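Local coordinates for endo-beta-1,4-glucanase (Bacillus licheniformis, PDB 2JEN), which hydrolyses internal beta-1,4-glucosidic bonds in the glucan backbone of plant cell-wall polysaccharides, xyloglucan in particular, at residues S59-T64 / W77-N82; S84-Y89 / E243-T248. The protein carries 1 engineered substitution. One frame throughout, in Å; residues are numbered along the deposited sequence. Where two conformers were deposited one is given.

Contact 1. Residues S59-T64 / W77-N82; sequences SGWWQT and WNWPSN
The indoles of W61 and W79 run alongside each other in the same direction and form an offset stack. The five-membered ring of W61 sits against the six-membered ring of W79. Their centroids are 4.2 Å apart and the planes differ by 18°. W61 CB also lies over the face of that six-membered ring, a CH-pi contact 3.8 Å from its centroid. With chi1 at 61°, W61 CG is tucked between the backbone N and C, and the ring system that starts there lies against W79, CG coming within 3.2 Å of W79 CZ3. An alanine at W61 would probably open a gap against one face of W79 and leave its indole freer to shift. On the sheet face that carries W62 and N78 there is a second CH-pi contact. There N78 CB lies over the five-membered ring of W62, 3.6 Å from its centroid.

Among polar contacts, W79 NE1 donates to Q63 OE1 at 2.9 Å, close to the indole plane. The donor is tilted 31° from the amide plane. Q63 NE2 bonds to N50 OD1, so both ends of the amide are held. W62 and N78 form an antiparallel hydrogen-bonded pair. W62 N reaches N78 O at 3.0 Å, and N78 N reaches W62 O at 2.9 Å. One water bridges S59 O and P80 O, past the end of the ladder.

The contact belongs to the beta hairpin of strands 62-67 and 72-79. Strand 247-260 flanks 72-79 on its far side, where N78 OD1 bonds to T248 OG1. W77 and W79 pack on V244 of strand 234-244, in the other sheet.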
loop_
_atom_site.group_PDB
_atom_site.type_symbol
_atom_site.label_atom_id
_atom_site.label_comp_id
_atom_site.label_asym_id
_atom_site.label_seq_id
_atom_site.Cartn_x
_atom_site.Cartn_y
_atom_site.Cartn_z
ATOM N N SER A 59 10.581 -11.774 -5.346
ATOM C CA SER A 59 10.188 -10.489 -4.798
ATOM C C SER A 59 9.148 -9.843 -5.713
ATOM O O SER A 59 8.845 -10.361 -6.778
ATOM C CB SER A 59 11.412 -9.583 -4.608
ATOM O OG SER A 59 11.093 -8.386 -3.913
ATOM N N GLY A 60 8.600 -8.732 -5.284
ATOM C CA GLY A 60 7.616 -8.033 -6.062
ATOM C C GLY A 60 6.197 -8.509 -5.920
ATOM O O GLY A 60 5.339 -8.123 -6.712
ATOM N N TRP A 61 5.959 -9.393 -4.966
ATOM C CA TRP A 61 4.713 -10.117 -4.882
ATOM C C TRP A 61 3.809 -9.641 -3.768
ATOM O O TRP A 61 4.236 -8.971 -2.818
ATOM C CB TRP A 61 5.007 -11.611 -4.687
ATOM C CG TRP A 61 5.748 -11.972 -3.456
ATOM C CD1 TRP A 61 7.106 -12.210 -3.326
ATOM C CD2 TRP A 61 5.168 -12.278 -2.175
ATOM N NE1 TRP A 61 7.384 -12.624 -2.045
ATOM C CE2 TRP A 61 6.220 -12.675 -1.319
ATOM C CE3 TRP A 61 3.864 -12.321 -1.700
ATOM C CZ2 TRP A 61 5.971 -13.101 -0.023
ATOM C CZ3 TRP A 61 3.639 -12.744 -0.414
ATOM C CH2 TRP A 61 4.700 -13.128 0.401
ATOM N N TRP A 62 2.534 -9.993 -3.907
ATOM C CA TRP A 62 1.583 -9.806 -2.833
ATOM C C TRP A 62 0.504 -10.896 -2.941
ATOM O O TRP A 62 0.296 -11.468 -4.010
ATOM C CB TRP A 62 1.010 -8.399 -2.792
ATOM C CG TRP A 62 0.511 -7.853 -4.007
ATOM C CD1 TRP A 62 1.175 -6.978 -4.860
ATOM C CD2 TRP A 62 -0.726 -8.080 -4.569
ATOM N NE1 TRP A 62 0.394 -6.639 -5.876
ATOM C CE2 TRP A 62 -0.789 -7.295 -5.761
ATOM C CE3 TRP A 62 -1.807 -8.846 -4.220
ATOM C CZ2 TRP A 62 -1.881 -7.270 -6.579
ATOM C CZ3 TRP A 62 -2.923 -8.798 -5.040
ATOM C CH2 TRP A 62 -2.939 -8.041 -6.204
ATOM N N GLN A 63 -0.164 -11.178 -1.827
ATOM C CA GLN A 63 -1.220 -12.175 -1.781
ATOM C C GLN A 63 -2.113 -11.894 -0.610
ATOM O O GLN A 63 -1.625 -11.754 0.513
ATOM C CB GLN A 63 -0.635 -13.587 -1.699
ATOM C CG GLN A 63 -1.650 -14.701 -1.894
ATOM C CD GLN A 63 -0.975 -16.051 -1.970
ATOM O OE1 GLN A 63 -0.490 -16.439 -3.036
ATOM N NE2 GLN A 63 -0.845 -16.726 -0.837
ATOM N N THR A 64 -3.408 -11.792 -0.891
ATOM C CA THR A 64 -4.434 -11.421 0.096
ATOM C C THR A 64 -5.529 -12.491 0.097
ATOM O O THR A 64 -6.051 -12.817 -0.976
ATOM C CB THR A 64 -5.039 -10.063 -0.324
ATOM O OG1 THR A 64 -4.021 -9.050 -0.141
ATOM C CG2 THR A 64 -6.355 -9.680 0.441
ATOM N N TRP A 77 -3.817 -12.317 -5.940
ATOM C CA TRP A 77 -2.376 -12.503 -5.928
ATOM C C TRP A 77 -1.658 -11.786 -7.064
ATOM O O TRP A 77 -2.248 -11.451 -8.112
ATOM C CB TRP A 77 -2.020 -13.998 -6.035
ATOM C CG TRP A 77 -2.355 -14.686 -7.341
ATOM C CD1 TRP A 77 -1.600 -14.725 -8.466
ATOM C CD2 TRP A 77 -3.535 -15.454 -7.638
ATOM N NE1 TRP A 77 -2.235 -15.471 -9.444
ATOM C CE2 TRP A 77 -3.416 -15.936 -8.952
ATOM C CE3 TRP A 77 -4.676 -15.786 -6.915
ATOM C CZ2 TRP A 77 -4.374 -16.763 -9.533
ATOM C CZ3 TRP A 77 -5.648 -16.594 -7.515
ATOM C CH2 TRP A 77 -5.459 -17.084 -8.796
ATOM N N ASN A 78 -0.370 -11.594 -6.838
ATOM C CA ASN A 78 0.555 -11.146 -7.843
ATOM C C ASN A 78 1.920 -11.746 -7.594
ATOM O O ASN A 78 2.524 -11.478 -6.556
ATOM C CB ASN A 78 0.692 -9.618 -7.773
ATOM C CG ASN A 78 1.705 -9.072 -8.715
ATOM O OD1 ASN A 78 1.786 -9.483 -9.858
ATOM N ND2 ASN A 78 2.525 -8.164 -8.232
ATOM N N TRP A 79 2.359 -12.625 -8.511
ATOM C CA TRP A 79 3.562 -13.461 -8.371
ATOM C C TRP A 79 4.413 -13.240 -9.653
ATOM O O TRP A 79 4.392 -14.052 -10.583
ATOM C CB TRP A 79 3.235 -14.936 -8.172
ATOM C CG TRP A 79 2.725 -15.172 -6.806
ATOM C CD1 TRP A 79 1.442 -15.367 -6.435
ATOM C CD2 TRP A 79 3.495 -15.176 -5.603
ATOM N NE1 TRP A 79 1.349 -15.506 -5.061
ATOM C CE2 TRP A 79 2.605 -15.354 -4.535
ATOM C CE3 TRP A 79 4.845 -15.035 -5.327
ATOM C CZ2 TRP A 79 3.039 -15.426 -3.226
ATOM C CZ3 TRP A 79 5.278 -15.124 -4.027
ATOM C CH2 TRP A 79 4.369 -15.297 -2.987
ATOM N N PRO A 80 5.135 -12.111 -9.752
ATOM C CA PRO A 80 5.884 -11.890 -10.989
ATOM C C PRO A 80 7.125 -12.770 -11.135
ATOM O O PRO A 80 8.182 -12.480 -10.591
ATOM C CB PRO A 80 6.237 -10.394 -10.942
ATOM C CG PRO A 80 5.400 -9.817 -9.876
ATOM C CD PRO A 80 5.201 -10.926 -8.890
ATOM N N SER A 81 6.989 -13.848 -11.895
ATOM C CA SER A 81 8.072 -14.804 -12.116
ATOM C C SER A 81 7.726 -15.719 -13.298
ATOM O O SER A 81 6.563 -16.075 -13.488
ATOM C CB SER A 81 8.225 -15.703 -10.889
ATOM O OG SER A 81 9.287 -16.678 -11.082
ATOM N N ASN A 82 8.755 -16.120 -14.029
ATOM C CA ASN A 82 8.616 -17.056 -15.139
ATOM C C ASN A 82 8.967 -18.495 -14.790
ATOM O O ASN A 82 8.849 -19.372 -15.660
ATOM C CB ASN A 82 9.435 -16.606 -16.347
ATOM C CG ASN A 82 10.923 -16.592 -16.080
ATOM O OD1 ASN A 82 11.461 -17.536 -15.467
ATOM N ND2 ASN A 82 11.621 -15.551 -16.542
HETATM O O HOH W 1 7.812 -12.861 -7.601
HETATM O O HOH W 2 4.757 -6.120 -8.429
#

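Contact 2. Residues S84-Y89 / E243-T248; sequences STVKAY and EVFGGT. With GLC (alpha-D-glucopyranose), chain C; GLC (alpha-D-glucopyranose), chain B; XYS (alpha-D-xylopyranose), chain D; GLC (alpha-D-glucopyranose), chain E.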
loop_
_atom_site.group_PDB
_atom_site.type_symbol
_atom_site.label_atom_id
_atom_site.label_comp_id
_atom_site.label_asym_id
_atom_site.label_seq_id
_atom_site.Cartn_x
_atom_site.Cartn_y
_atom_site.Cartn_z
ATOM N N SER A 84 9.329 -22.361 -13.019
ATOM C CA SER A 84 8.457 -23.520 -12.855
ATOM C C SER A 84 8.303 -23.976 -11.399
ATOM O O SER A 84 7.696 -24.994 -11.121
ATOM C CB SER A 84 9.010 -24.680 -13.697
ATOM O OG SER A 84 10.227 -25.111 -13.138
ATOM N N THR A 85 8.793 -23.193 -10.452
ATOM C CA THR A 85 8.623 -23.499 -9.059
ATOM C C THR A 85 7.274 -22.974 -8.564
ATOM O O THR A 85 6.844 -21.900 -8.931
ATOM C CB THR A 85 9.737 -22.904 -8.238
ATOM O OG1 THR A 85 9.650 -21.518 -8.324
ATOM C CG2 THR A 85 11.133 -23.312 -8.689
ATOM N N VAL A 86 6.613 -23.724 -7.703
ATOM C CA VAL A 86 5.410 -23.234 -7.048
ATOM C C VAL A 86 5.795 -22.141 -6.046
ATOM O O VAL A 86 6.635 -22.385 -5.183
ATOM C CB VAL A 86 4.668 -24.378 -6.323
ATOM C CG1 VAL A 86 3.482 -23.825 -5.522
ATOM C CG2 VAL A 86 4.184 -25.438 -7.314
ATOM N N LYS A 87 5.231 -20.935 -6.215
ATOM C CA LYS A 87 5.521 -19.847 -5.298
ATOM C C LYS A 87 4.646 -19.870 -4.058
ATOM O O LYS A 87 5.086 -19.476 -2.975
ATOM C CB LYS A 87 5.359 -18.489 -5.968
ATOM C CG LYS A 87 6.149 -18.325 -7.291
ATOM C CD LYS A 87 7.594 -18.768 -7.201
ATOM C CE LYS A 87 8.387 -18.527 -8.504
ATOM N NZ LYS A 87 7.875 -19.379 -9.645
ATOM N N ALA A 88 3.403 -20.308 -4.237
ATOM C CA ALA A 88 2.391 -20.160 -3.204
ATOM C C ALA A 88 1.248 -21.130 -3.466
ATOM O O ALA A 88 1.042 -21.551 -4.622
ATOM C CB ALA A 88 1.861 -18.697 -3.205
ATOM N N TYR A 89 0.507 -21.461 -2.399
ATOM C CA TYR A 89 -0.704 -22.260 -2.501
ATOM C C TYR A 89 -1.743 -21.658 -1.555
ATOM O O TYR A 89 -2.136 -22.280 -0.560
ATOM C CB TYR A 89 -0.401 -23.708 -2.154
ATOM C CG TYR A 89 -1.568 -24.693 -2.242
ATOM C CD1 TYR A 89 -2.293 -24.877 -3.423
ATOM C CD2 TYR A 89 -1.978 -25.418 -1.141
ATOM C CE1 TYR A 89 -3.313 -25.816 -3.524
ATOM C CE2 TYR A 89 -3.004 -26.348 -1.221
ATOM C CZ TYR A 89 -3.715 -26.488 -2.395
ATOM O OH TYR A 89 -4.702 -27.441 -2.453
ATOM N N GLU A 243 -2.184 -23.402 -6.795
ATOM C CA GLU A 243 -0.725 -23.269 -6.862
ATOM C C GLU A 243 -0.435 -22.242 -7.914
ATOM O O GLU A 243 -0.946 -22.323 -9.037
ATOM C CB GLU A 243 -0.030 -24.570 -7.246
ATOM C CG GLU A 243 -0.171 -25.693 -6.227
ATOM C CD GLU A 243 0.648 -26.913 -6.570
ATOM O OE1 GLU A 243 0.397 -27.532 -7.602
ATOM O OE2 GLU A 243 1.561 -27.252 -5.796
ATOM N N VAL A 244 0.356 -21.223 -7.562
ATOM C CA VAL A 244 0.701 -20.173 -8.491
ATOM C C VAL A 244 2.197 -20.235 -8.760
ATOM O O VAL A 244 3.013 -20.257 -7.829
ATOM C CB VAL A 244 0.339 -18.772 -7.983
ATOM C CG1 VAL A 244 0.730 -17.735 -9.074
ATOM C CG2 VAL A 244 -1.158 -18.693 -7.613
ATOM N N PHE A 245 2.549 -20.335 -10.051
ATOM C CA PHE A 245 3.896 -20.342 -10.532
ATOM C C PHE A 245 4.313 -18.928 -10.934
ATOM O O PHE A 245 5.431 -18.475 -10.668
ATOM C CB PHE A 245 4.017 -21.306 -11.700
ATOM C CG PHE A 245 3.652 -22.717 -11.368
ATOM C CD1 PHE A 245 2.316 -23.118 -11.369
ATOM C CD2 PHE A 245 4.618 -23.639 -11.035
ATOM C CE1 PHE A 245 1.965 -24.433 -11.044
ATOM C CE2 PHE A 245 4.258 -24.979 -10.748
ATOM C CZ PHE A 245 2.937 -25.356 -10.758
ATOM N N GLY A 246 3.399 -18.213 -11.570
ATOM C CA GLY A 246 3.623 -16.811 -11.898
ATOM C C GLY A 246 2.364 -16.167 -12.399
ATOM O O GLY A 246 1.453 -16.867 -12.864
ATOM N N GLY A 247 2.308 -14.848 -12.343
ATOM C CA GLY A 247 1.171 -14.097 -12.838
ATOM C C GLY A 247 0.335 -13.466 -11.741
ATOM O O GLY A 247 0.646 -13.580 -10.541
ATOM N N THR A 248 -0.746 -12.824 -12.168
ATOM C CA THR A 248 -1.596 -12.082 -11.279
ATOM C C THR A 248 -3.041 -12.437 -11.545
ATOM O O THR A 248 -3.435 -12.685 -12.683
ATOM C CB THR A 248 -1.471 -10.556 -11.546
ATOM O OG1 THR A 248 -0.106 -10.174 -11.710
ATOM C CG2 THR A 248 -2.086 -9.762 -10.438
HETATM C C1 GLC C . 5.238 -29.235 -9.667
HETATM C C2 GLC C . 3.761 -29.519 -9.526
HETATM C C3 GLC C . 3.234 -29.080 -8.182
HETATM C C4 GLC C . 4.115 -29.559 -7.026
HETATM C C5 GLC C . 5.587 -29.260 -7.360
HETATM C C6 GLC C . 6.507 -29.843 -6.291
HETATM O O2 GLC C . 3.061 -28.812 -10.527
HETATM O O3 GLC C . 1.941 -29.605 -8.017
HETATM O O4 GLC C . 3.694 -28.945 -5.808
HETATM O O5 GLC C . 5.924 -29.864 -8.587
HETATM O O6 GLC C . 7.809 -29.276 -6.441
HETATM C C1 GLC B . 2.076 -30.776 -3.921
HETATM C C2 GLC B . 3.379 -30.871 -3.130
HETATM C C3 GLC B . 3.125 -30.381 -1.729
HETATM C C4 GLC B . 2.693 -28.920 -1.798
HETATM C C5 GLC B . 1.413 -28.914 -2.646
HETATM C C6 GLC B . 0.695 -27.559 -2.700
HETATM O O1 GLC B . 2.191 -31.273 -5.225
HETATM O O2 GLC B . 3.905 -32.170 -2.973
HETATM O O3 GLC B . 4.326 -30.671 -1.011
HETATM O O4 GLC B . 2.373 -28.434 -0.513
HETATM O O5 GLC B . 1.723 -29.396 -3.945
HETATM O O6 GLC B . 1.552 -26.528 -3.140
HETATM C C1 XYS D . 5.290 -27.171 -14.876
HETATM C C2 XYS D . 5.662 -26.850 -16.301
HETATM C C3 XYS D . 6.181 -25.432 -16.395
HETATM C C4 XYS D . 5.149 -24.489 -15.802
HETATM C C5 XYS D . 4.840 -24.956 -14.392
HETATM O O2 XYS D . 6.644 -27.779 -16.778
HETATM O O3 XYS D . 6.474 -25.086 -17.742
HETATM O O4 XYS D . 5.723 -23.193 -15.718
HETATM O O5 XYS D . 4.332 -26.289 -14.377
HETATM C C1 GLC E . 9.068 -30.032 -13.297
HETATM C C2 GLC E . 9.179 -30.725 -11.955
HETATM C C3 GLC E . 7.813 -30.907 -11.294
HETATM C C4 GLC E . 7.033 -29.588 -11.290
HETATM C C5 GLC E . 7.002 -29.025 -12.700
HETATM C C6 GLC E . 6.311 -27.655 -12.753
HETATM O O1 GLC E . 10.366 -29.662 -13.729
HETATM O O2 GLC E . 9.714 -32.025 -12.156
HETATM O O3 GLC E . 7.947 -31.391 -9.978
HETATM O O4 GLC E . 5.686 -29.822 -10.907
HETATM O O5 GLC E . 8.338 -28.828 -13.145
HETATM O O6 GLC E . 6.465 -27.152 -14.077
#
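K87 folds back so that its ammonium group binds backbone oxygens on both segments. NZ donates to F245 O at 2.8 Å, in the carbonyl plane and on a lone pair. It also reaches T85 O at 2.8 Å, T85 OG1, and T83 OG1 just before the segment. Bends at chi2 (-48°) and chi4 (-66°) give the chain its folded shape. The backbones pair through one antiparallel bridge, A88 with V244. V244 N donates to A88 O at 3.0 Å, and K87 N to V244 O at 2.8 Å.

V86 CG2 packs on F245 CE2 at 3.5 Å and lies equally close to E243 OE2. The F245 ring has the xylose C5 over one face and the S84 carbonyl at its edge. E243 CG meets Y89 CD1 obliquely, and the ring and carboxylate planes are 83° apart. E243 OE1 accepts O3 of the chain C glucose at 2.6 Å and is also held by N133 ND2. E243 OE2 accepts O6 of the chain B glucose at 2.8 Å.

A classic beta bulge, with F245 and G246 set opposite the single residue T131, marks the corner in the chain. S84, V86, Y89, E243 and F245 line the glycan-binding cleft of this family 12 glycosidase, whose fold is a beta-jelly roll.

Overall arrangement
From the N terminus, the chain first enters contact 1. This closes the short hairpin of strands 62-67 and 72-79, with 12 residues between its segments. The chain then runs into loop 84-89, the first half of contact 2. Its partner, 243-248, comes 153 residues later, so contact 2 closes a very long loop. The two contacts follow in series, neither nested nor crossed. Their centres are about 8 Å apart. They touch directly: W79 N lies 2.8 Å from G247 O, a probable hydrogen bond, and Q63 OE1 packs on A88 CB. Together they tie the hairpin to strand 247-260 in one sheet and to the end of strand 234-244 in the other, beside the bound glycan.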